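Local atomic coordinates of hypothetical protein (Anabaena variabilis, PDB entry 2OBN), a protein that is of unknown function but joins a Rossmann-like domain to a P-loop NTPase-like domain, and so possibly binds a nucleotide. Residues T25-S33 / G190-G198; C152-M162 / I228-H239. The protein carries 2 engineered substitutions. All coordinates share one frame; numbering follows the deposited sequence.

Overall arrangement
Contact 1 (25-33 with 190-198) joins the two domains helix to helix, whereas contact 2 (152-162 with 228-239) pairs neighbouring strands inside the P-loop domain; their centres lie about 17 Å apart. Helix 191-197 links them: G193 CA is 3.7 Å from E232 OE1, just past strand 228-231. T189, just before helix 191-197, bonds to the backbone O of E232 and the side-chain amide of Q234. Helix 166-179 also serves both, S168 binding Y32 and S170 binding T157. A phosphate ion, probably from the crystallisation liquor, sits about 5 Å from the E232 side chain, which may mark a pocket near where the contacts meet.

Contact 1. Residues T25-S33 / G190-G198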
loop_
_atom_site.group_PDB
_atom_site.type_symbol
_atom_site.label_atom_id
_atom_site.label_comp_id
_atom_site.label_asym_id
_atom_site.label_seq_id
_atom_site.Cartn_x
_atom_site.Cartn_y
_atom_site.Cartn_z
ATOM N N THR B 25 21.142 3.467 -4.228
ATOM C CA THR B 25 21.322 3.232 -2.799
ATOM C C THR B 25 22.776 3.482 -2.406
ATOM O O THR B 25 23.043 4.253 -1.498
ATOM C CB THR B 25 20.869 1.785 -2.415
ATOM O OG1 THR B 25 19.466 1.623 -2.715
ATOM C CG2 THR B 25 21.097 1.510 -0.927
ATOM N N GLY B 26 23.706 2.856 -3.119
ATOM C CA GLY B 26 25.130 3.021 -2.847
ATOM C C GLY B 26 25.591 4.469 -2.916
ATOM O O GLY B 26 26.315 4.933 -2.046
ATOM N N LEU B 27 25.166 5.198 -3.943
ATOM C CA LEU B 27 25.550 6.611 -4.056
ATOM C C LEU B 27 24.916 7.461 -2.965
ATOM O O LEU B 27 25.496 8.455 -2.527
ATOM C CB LEU B 27 25.160 7.162 -5.414
ATOM C CG LEU B 27 25.862 6.531 -6.617
ATOM C CD1 LEU B 27 25.143 6.927 -7.911
ATOM C CD2 LEU B 27 27.314 6.925 -6.660
ATOM N N ALA B 28 23.711 7.101 -2.537
ATOM C CA ALA B 28 23.069 7.845 -1.463
ATOM C C ALA B 28 23.873 7.658 -0.179
ATOM O O ALA B 28 24.131 8.619 0.537
ATOM C CB ALA B 28 21.630 7.409 -1.282
ATOM N N LEU B 29 24.285 6.425 0.096
ATOM C CA LEU B 29 25.118 6.139 1.269
ATOM C C LEU B 29 26.450 6.893 1.195
ATOM O O LEU B 29 26.898 7.475 2.177
ATOM C CB LEU B 29 25.365 4.625 1.405
ATOM C CG LEU B 29 24.139 3.725 1.642
ATOM C CD1 LEU B 29 24.568 2.258 1.673
ATOM C CD2 LEU B 29 23.404 4.082 2.912
ATOM N N LEU B 30 27.093 6.875 0.033
ATOM C CA LEU B 30 28.340 7.618 -0.157
ATOM C C LEU B 30 28.129 9.120 0.047
ATOM O O LEU B 30 29.020 9.811 0.525
ATOM C CB LEU B 30 28.917 7.365 -1.553
ATOM C CG LEU B 30 29.476 5.954 -1.804
ATOM C CD1 LEU B 30 29.633 5.713 -3.290
ATOM C CD2 LEU B 30 30.808 5.700 -1.059
ATOM N N ARG B 31 26.958 9.628 -0.326
ATOM C CA ARG B 31 26.667 11.048 -0.183
ATOM C C ARG B 31 26.300 11.430 1.251
ATOM O O ARG B 31 26.624 12.533 1.689
ATOM C CB ARG B 31 25.560 11.468 -1.170
ATOM C CG ARG B 31 25.166 12.941 -1.106
ATOM C CD ARG B 31 24.128 13.350 -2.168
ATOM N NE ARG B 31 24.760 13.735 -3.438
ATOM C CZ ARG B 31 24.767 13.042 -4.586
ATOM N NH1 ARG B 31 24.127 11.875 -4.732
ATOM N NH2 ARG B 31 25.411 13.552 -5.634
ATOM N N TYR B 32 25.647 10.538 1.997
ATOM C CA TYR B 32 25.170 10.914 3.318
ATOM C C TYR B 32 25.656 10.129 4.553
ATOM O O TYR B 32 25.578 10.654 5.656
ATOM C CB TYR B 32 23.642 10.912 3.290
ATOM C CG TYR B 32 23.009 11.935 2.353
ATOM C CD1 TYR B 32 23.175 13.303 2.571
ATOM C CD2 TYR B 32 22.196 11.539 1.295
ATOM C CE1 TYR B 32 22.577 14.246 1.753
ATOM C CE2 TYR B 32 21.600 12.475 0.471
ATOM C CZ TYR B 32 21.785 13.830 0.709
ATOM O OH TYR B 32 21.197 14.761 -0.112
ATOM N N SER B 33 26.162 8.909 4.399
ATOM C CA SER B 33 26.537 8.110 5.571
ATOM C C SER B 33 27.757 8.607 6.343
ATOM O O SER B 33 28.814 8.835 5.759
ATOM C CB SER B 33 26.782 6.664 5.151
ATOM O OG SER B 33 27.103 5.859 6.269
ATOM N N GLY B 190 12.310 4.401 3.687
ATOM C CA GLY B 190 12.794 3.517 2.625
ATOM C C GLY B 190 14.070 2.841 3.093
ATOM O O GLY B 190 14.644 3.236 4.116
ATOM N N GLN B 191 14.513 1.815 2.365
ATOM C CA GLN B 191 15.723 1.042 2.767
ATOM C C GLN B 191 16.989 1.910 2.904
ATOM O O GLN B 191 17.758 1.759 3.870
ATOM C CB GLN B 191 15.973 -0.190 1.853
ATOM C CG GLN B 191 16.424 0.063 0.392
ATOM C CD GLN B 191 15.315 0.579 -0.484
ATOM O OE1 GLN B 191 14.155 0.607 -0.074
ATOM N NE2 GLN B 191 15.656 0.980 -1.701
ATOM N N THR B 192 17.188 2.823 1.952
ATOM C CA THR B 192 18.327 3.746 1.999
ATOM C C THR B 192 18.270 4.601 3.250
ATOM O O THR B 192 19.258 4.717 3.978
ATOM C CB THR B 192 18.349 4.688 0.789
ATOM O OG1 THR B 192 18.408 3.917 -0.412
ATOM C CG2 THR B 192 19.539 5.624 0.843
ATOM N N GLY B 193 17.110 5.205 3.489
ATOM C CA GLY B 193 16.920 6.055 4.650
ATOM C C GLY B 193 17.151 5.291 5.932
ATOM O O GLY B 193 17.749 5.815 6.860
ATOM N N VAL B 194 16.648 4.057 5.988
ATOM C CA VAL B 194 16.813 3.205 7.175
ATOM C C VAL B 194 18.280 2.820 7.358
ATOM O O VAL B 194 18.761 2.767 8.482
ATOM C CB VAL B 194 15.917 1.953 7.108
ATOM C CG1 VAL B 194 16.207 0.999 8.262
ATOM C CG2 VAL B 194 14.445 2.359 7.123
HETATM N N MSE B 195 18.978 2.550 6.256
HETATM C CA MSE B 195 20.423 2.261 6.303
HETATM C C MSE B 195 21.233 3.451 6.807
HETATM O O MSE B 195 22.216 3.275 7.537
HETATM C CB MSE B 195 20.940 1.808 4.941
HETATM C CG MSE B 195 20.668 0.354 4.681
HETATM SE SE MSE B 195 21.245 -0.242 2.951
HETATM C CE MSE B 195 19.666 0.033 1.960
ATOM N N LEU B 196 20.816 4.656 6.427
ATOM C CA LEU B 196 21.470 5.865 6.914
ATOM C C LEU B 196 21.232 6.121 8.394
ATOM O O LEU B 196 22.164 6.390 9.146
ATOM C CB LEU B 196 20.996 7.097 6.144
ATOM C CG LEU B 196 21.603 7.316 4.770
ATOM C CD1 LEU B 196 21.010 8.578 4.182
ATOM C CD2 LEU B 196 23.126 7.423 4.865
ATOM N N GLU B 197 19.968 6.078 8.795
ATOM C CA GLU B 197 19.603 6.377 10.171
ATOM C C GLU B 197 19.802 5.208 11.105
ATOM O O GLU B 197 19.965 5.406 12.305
ATOM C CB GLU B 197 18.150 6.847 10.240
ATOM C CG GLU B 197 17.928 8.185 9.559
ATOM C CD GLU B 197 18.690 9.319 10.242
ATOM O OE1 GLU B 197 18.664 9.392 11.490
ATOM O OE2 GLU B 197 19.308 10.133 9.530
ATOM N N GLY B 198 19.771 3.994 10.557
ATOM C CA GLY B 198 19.882 2.781 11.349
ATOM C C GLY B 198 18.539 2.397 11.942
ATOM O O GLY B 198 18.457 1.434 12.708
#
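T25 and T192 face each other with matching torsions, each methyl anti to the backbone N and each hydroxyl beside it (chi1 -61° and -58°). They belong to an interdomain helix pair: 25-32, part of the first beta-alpha-beta crossover of the Rossmann-like sheet, runs alongside 191-197 of the P-loop domain, their axes 9.9 Å apart and crossing at -32°. The two threonine side chains slide past one another in opposite directions, bringing T25 OG1 within 3.4 Å of T192 OG1, a weak hydrogen bond. The methyl of T25 instead meets selenomethionine M195, whose chain bends at its last torsion to place CE 3.5 Å from T25 CG2. Replacing T25 with an alanine would probably leave T192 OG1 without this hydroxyl neighbour and open a gap beside the CE methyl of M195. One turn on, A28 CB presses against T192 CG2 at 3.5 Å, tight for two carbons. L29 reaches across with one branch, its CD2 touching both M195 CB and L196 CD2 at 3.9 Å; V78 of strand 76-79 packs on L29 and M195 alike. Farther along, L196 spreads its two methyls over the C-terminal end of helix 25-32. CD1 rests 3.6 Å from Y32 CB, while the ring of Y32 leads away so that its hydroxyl bonds to S168 on helix 166-179. The other methyl, L196 CD2, lies 3.4 Å from the backbone N of S33, the first residue past the helix.

Contact 2. Residues C152-M162 / I228-H239; sequences CRRVLTVGTDM and ILHIEGQGSLLH
C152 SG touches L229 CD1 at 3.8 Å, just ahead of the parallel pairing of strands 153-159 and 228-231 in the P-loop domain's sheet. The backbone O of R153 accepts from L229 N, and the guanidinium turns away to a salt bridge with the C-terminal carboxylate of N349. V155 bonds to the two residues flanking its partner H230: its N points almost straight at L229 O (2.9 Å, 177° at the hydrogen), and its O receives I231 N as well as water 1. Its CG2 packs 3.7 Å from I228 CD1, under V346 of helix 340-347. On the other face of the sheet, L156 lays CD1 against the carbonyl O of I231 (3.4 Å), with L248 of helix 245-252 touching both side chains. At T157 the direct backbone pairing ends. OG1, held between the backbone N and carbonyl carbon (chi1 38°), takes a weak bond from G233 N at 3.1 Å and another with S170; any CB on G233 would collide with T157 O. Beyond it, water 2 links T157 O to Q234 N and water 3 links G159 N to G235 O in place of direct backbone bonds. G159 closes the strand; the loop after it leads into helix 166-179, the place of the phosphate-binding loop in P-loop proteins. S236 OG donates to G159 O from above the carbonyl plane (2.8 Å), while Y286 OH bonds to that same oxygen. S236 OG also accepts L238 N, an ST turn. T160 CB packs on L238 CD1. D161 OD1 takes the backbone N of M162, and OD2 binds Q265 and G269. The selenium of selenomethionine M162 meets the H239 imidazole obliquely, SE 3.5 Å from H239 CD2.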
loop_
_atom_site.group_PDB
_atom_site.type_symbol
_atom_site.label_atom_id
_atom_site.label_comp_id
_atom_site.label_asym_id
_atom_site.label_seq_id
_atom_site.Cartn_x
_atom_site.Cartn_y
_atom_site.Cartn_z
ATOM N N CYS B 152 3.921 18.583 17.540
ATOM C CA CYS B 152 4.937 18.923 16.565
ATOM C C CYS B 152 4.393 19.152 15.165
ATOM O O CYS B 152 3.305 18.717 14.827
ATOM C CB CYS B 152 5.926 17.765 16.470
ATOM S SG CYS B 152 5.201 16.231 15.838
ATOM N N ARG B 153 5.163 19.869 14.365
ATOM C CA ARG B 153 4.861 19.987 12.934
ATOM C C ARG B 153 5.286 18.663 12.303
ATOM O O ARG B 153 6.222 17.999 12.787
ATOM C CB ARG B 153 5.598 21.154 12.287
ATOM C CG ARG B 153 4.930 22.506 12.508
ATOM C CD ARG B 153 5.703 23.588 11.776
ATOM N NE ARG B 153 4.906 24.794 11.534
ATOM C CZ ARG B 153 4.682 25.751 12.424
ATOM N NH1 ARG B 153 5.165 25.672 13.658
ATOM N NH2 ARG B 153 3.942 26.792 12.080
ATOM N N ARG B 154 4.566 18.271 11.258
ATOM C CA ARG B 154 4.823 17.038 10.539
ATOM C C ARG B 154 4.837 17.375 9.049
ATOM O O ARG B 154 3.796 17.619 8.438
ATOM C CB ARG B 154 3.789 15.985 10.896
ATOM C CG ARG B 154 3.770 15.683 12.399
ATOM C CD ARG B 154 2.674 14.772 12.814
ATOM N NE ARG B 154 1.348 15.285 12.489
ATOM C CZ ARG B 154 0.677 16.196 13.189
ATOM N NH1 ARG B 154 1.184 16.729 14.290
ATOM N NH2 ARG B 154 -0.537 16.574 12.776
ATOM N N VAL B 155 6.052 17.409 8.503
ATOM C CA VAL B 155 6.311 17.796 7.134
ATOM C C VAL B 155 6.701 16.587 6.303
ATOM O O VAL B 155 7.702 15.919 6.589
ATOM C CB VAL B 155 7.473 18.826 7.065
ATOM C CG1 VAL B 155 7.604 19.406 5.651
ATOM C CG2 VAL B 155 7.267 19.950 8.100
ATOM N N LEU B 156 5.885 16.316 5.288
ATOM C CA LEU B 156 6.109 15.237 4.358
ATOM C C LEU B 156 6.528 15.789 2.996
ATOM O O LEU B 156 5.881 16.691 2.451
ATOM C CB LEU B 156 4.815 14.436 4.164
ATOM C CG LEU B 156 4.853 13.315 3.115
ATOM C CD1 LEU B 156 5.883 12.253 3.523
ATOM C CD2 LEU B 156 3.464 12.692 2.938
ATOM N N THR B 157 7.612 15.242 2.451
ATOM C CA THR B 157 8.008 15.560 1.100
ATOM C C THR B 157 7.213 14.633 0.207
ATOM O O THR B 157 7.047 13.451 0.518
ATOM C CB THR B 157 9.529 15.406 0.850
ATOM O OG1 THR B 157 10.027 14.264 1.550
ATOM C CG2 THR B 157 10.263 16.640 1.339
ATOM N N VAL B 158 6.659 15.204 -0.857
ATOM C CA VAL B 158 5.880 14.469 -1.854
ATOM C C VAL B 158 6.530 14.793 -3.192
ATOM O O VAL B 158 7.283 15.764 -3.271
ATOM C CB VAL B 158 4.357 14.826 -1.782
ATOM C CG1 VAL B 158 3.793 14.387 -0.428
ATOM C CG2 VAL B 158 4.092 16.308 -1.977
ATOM N N GLY B 159 6.292 13.998 -4.235
ATOM C CA GLY B 159 6.944 14.276 -5.514
ATOM C C GLY B 159 6.168 14.054 -6.794
ATOM O O GLY B 159 5.151 13.351 -6.828
ATOM N N THR B 160 6.679 14.662 -7.866
ATOM C CA THR B 160 6.096 14.496 -9.218
ATOM C C THR B 160 6.569 13.190 -9.868
ATOM O O THR B 160 6.064 12.816 -10.919
ATOM C CB THR B 160 6.419 15.677 -10.146
ATOM O OG1 THR B 160 7.832 15.859 -10.228
ATOM C CG2 THR B 160 5.837 16.915 -9.636
ATOM N N ASP B 161 7.536 12.511 -9.239
ATOM C CA ASP B 161 8.062 11.233 -9.712
ATOM C C ASP B 161 8.919 10.676 -8.561
ATOM O O ASP B 161 9.030 11.287 -7.492
ATOM C CB ASP B 161 8.890 11.419 -11.010
ATOM C CG ASP B 161 9.156 10.107 -11.783
ATOM O OD1 ASP B 161 8.693 9.015 -11.370
ATOM O OD2 ASP B 161 9.859 10.178 -12.822
HETATM N N MSE B 162 9.482 9.497 -8.779
HETATM C CA MSE B 162 10.377 8.853 -7.843
HETATM C C MSE B 162 11.821 9.155 -8.203
HETATM O O MSE B 162 12.117 9.484 -9.358
HETATM C CB MSE B 162 10.150 7.357 -7.894
HETATM C CG MSE B 162 8.828 7.003 -7.254
HETATM SE SE MSE B 162 8.222 5.249 -7.598
HETATM C CE MSE B 162 9.854 4.280 -7.163
ATOM N N ILE B 228 9.530 19.533 15.315
ATOM C CA ILE B 228 9.251 19.212 13.928
ATOM C C ILE B 228 9.753 17.831 13.506
ATOM O O ILE B 228 10.879 17.434 13.823
ATOM C CB ILE B 228 9.833 20.303 12.981
ATOM C CG1 ILE B 228 9.449 20.035 11.520
ATOM C CG2 ILE B 228 11.355 20.439 13.152
ATOM C CD1 ILE B 228 9.790 21.204 10.554
ATOM N N LEU B 229 8.884 17.103 12.806
ATOM C CA LEU B 229 9.221 15.814 12.215
ATOM C C LEU B 229 9.276 15.988 10.707
ATOM O O LEU B 229 8.367 16.578 10.120
ATOM C CB LEU B 229 8.203 14.729 12.587
ATOM C CG LEU B 229 8.435 13.960 13.899
ATOM C CD1 LEU B 229 8.615 14.845 15.073
ATOM C CD2 LEU B 229 7.313 12.999 14.143
ATOM N N HIS B 230 10.354 15.492 10.098
ATOM C CA HIS B 230 10.536 15.500 8.644
ATOM C C HIS B 230 10.401 14.066 8.129
ATOM O O HIS B 230 11.343 13.278 8.218
ATOM C CB HIS B 230 11.918 16.046 8.271
ATOM C CG HIS B 230 12.215 17.380 8.876
ATOM N ND1 HIS B 230 11.970 18.567 8.221
ATOM C CD2 HIS B 230 12.703 17.714 10.095
ATOM C CE1 HIS B 230 12.308 19.575 9.009
ATOM N NE2 HIS B 230 12.757 19.084 10.151
ATOM N N ILE B 231 9.227 13.728 7.608
ATOM C CA ILE B 231 8.987 12.390 7.094
ATOM C C ILE B 231 9.481 12.253 5.634
ATOM O O ILE B 231 9.030 12.979 4.735
ATOM C CB ILE B 231 7.497 11.984 7.210
ATOM C CG1 ILE B 231 6.981 12.082 8.663
ATOM C CG2 ILE B 231 7.293 10.538 6.703
ATOM C CD1 ILE B 231 6.383 13.403 9.078
ATOM N N GLU B 232 10.423 11.329 5.422
ATOM C CA GLU B 232 10.952 11.040 4.095
ATOM C C GLU B 232 9.817 10.606 3.166
ATOM O O GLU B 232 9.047 9.714 3.500
ATOM C CB GLU B 232 12.003 9.919 4.162
ATOM C CG GLU B 232 12.521 9.470 2.789
ATOM C CD GLU B 232 13.505 8.321 2.838
ATOM O OE1 GLU B 232 13.656 7.703 3.907
ATOM O OE2 GLU B 232 14.105 8.014 1.777
ATOM N N GLY B 233 9.708 11.249 2.013
ATOM C CA GLY B 233 8.713 10.870 1.038
ATOM C C GLY B 233 9.114 9.635 0.239
ATOM O O GLY B 233 10.305 9.260 0.173
ATOM N N GLN B 234 8.103 9.001 -0.352
ATOM C CA GLN B 234 8.279 7.834 -1.215
ATOM C C GLN B 234 7.183 7.841 -2.278
ATOM O O GLN B 234 6.048 8.265 -2.027
ATOM C CB GLN B 234 8.197 6.517 -0.443
ATOM C CG GLN B 234 9.131 6.347 0.739
ATOM C CD GLN B 234 10.591 6.174 0.358
ATOM O OE1 GLN B 234 10.928 5.937 -0.809
ATOM N NE2 GLN B 234 11.469 6.257 1.362
ATOM N N GLY B 235 7.536 7.380 -3.471
ATOM C CA GLY B 235 6.597 7.269 -4.558
ATOM C C GLY B 235 6.129 8.573 -5.154
ATOM O O GLY B 235 6.767 9.602 -5.005
ATOM N N SER B 236 4.990 8.499 -5.835
ATOM C CA SER B 236 4.357 9.647 -6.447
ATOM C C SER B 236 2.958 9.286 -6.886
ATOM O O SER B 236 2.744 8.210 -7.453
ATOM C CB SER B 236 5.118 10.092 -7.697
ATOM O OG SER B 236 4.391 11.120 -8.359
ATOM N N LEU B 237 2.015 10.204 -6.694
ATOM C CA LEU B 237 0.655 9.981 -7.163
ATOM C C LEU B 237 0.553 10.060 -8.694
ATOM O O LEU B 237 -0.524 9.861 -9.234
ATOM C CB LEU B 237 -0.309 10.987 -6.510
ATOM C CG LEU B 237 -0.498 10.878 -4.993
ATOM C CD1 LEU B 237 -1.413 11.994 -4.525
ATOM C CD2 LEU B 237 -1.053 9.532 -4.590
ATOM N N LEU B 238 1.667 10.388 -9.366
ATOM C CA LEU B 238 1.742 10.498 -10.816
ATOM C C LEU B 238 2.367 9.254 -11.448
ATOM O O LEU B 238 2.297 9.070 -12.658
ATOM C CB LEU B 238 2.570 11.727 -11.215
ATOM C CG LEU B 238 2.182 13.059 -10.588
ATOM C CD1 LEU B 238 3.024 14.172 -11.160
ATOM C CD2 LEU B 238 0.694 13.341 -10.802
ATOM N N HIS B 239 2.968 8.405 -10.613
ATOM C CA HIS B 239 3.580 7.178 -11.066
ATOM C C HIS B 239 2.505 6.088 -11.061
ATOM O O HIS B 239 1.875 5.869 -10.028
ATOM C CB HIS B 239 4.729 6.832 -10.136
ATOM C CG HIS B 239 5.586 5.715 -10.623
ATOM N ND1 HIS B 239 5.087 4.455 -10.866
ATOM C CD2 HIS B 239 6.917 5.649 -10.853
ATOM C CE1 HIS B 239 6.073 3.665 -11.253
ATOM N NE2 HIS B 239 7.193 4.367 -11.258
HETATM O O HOH W 1 10.143 15.928 5.053
HETATM O O HOH W 2 5.780 10.961 -0.282
HETATM O O HOH W 3 5.377 11.499 -3.412
#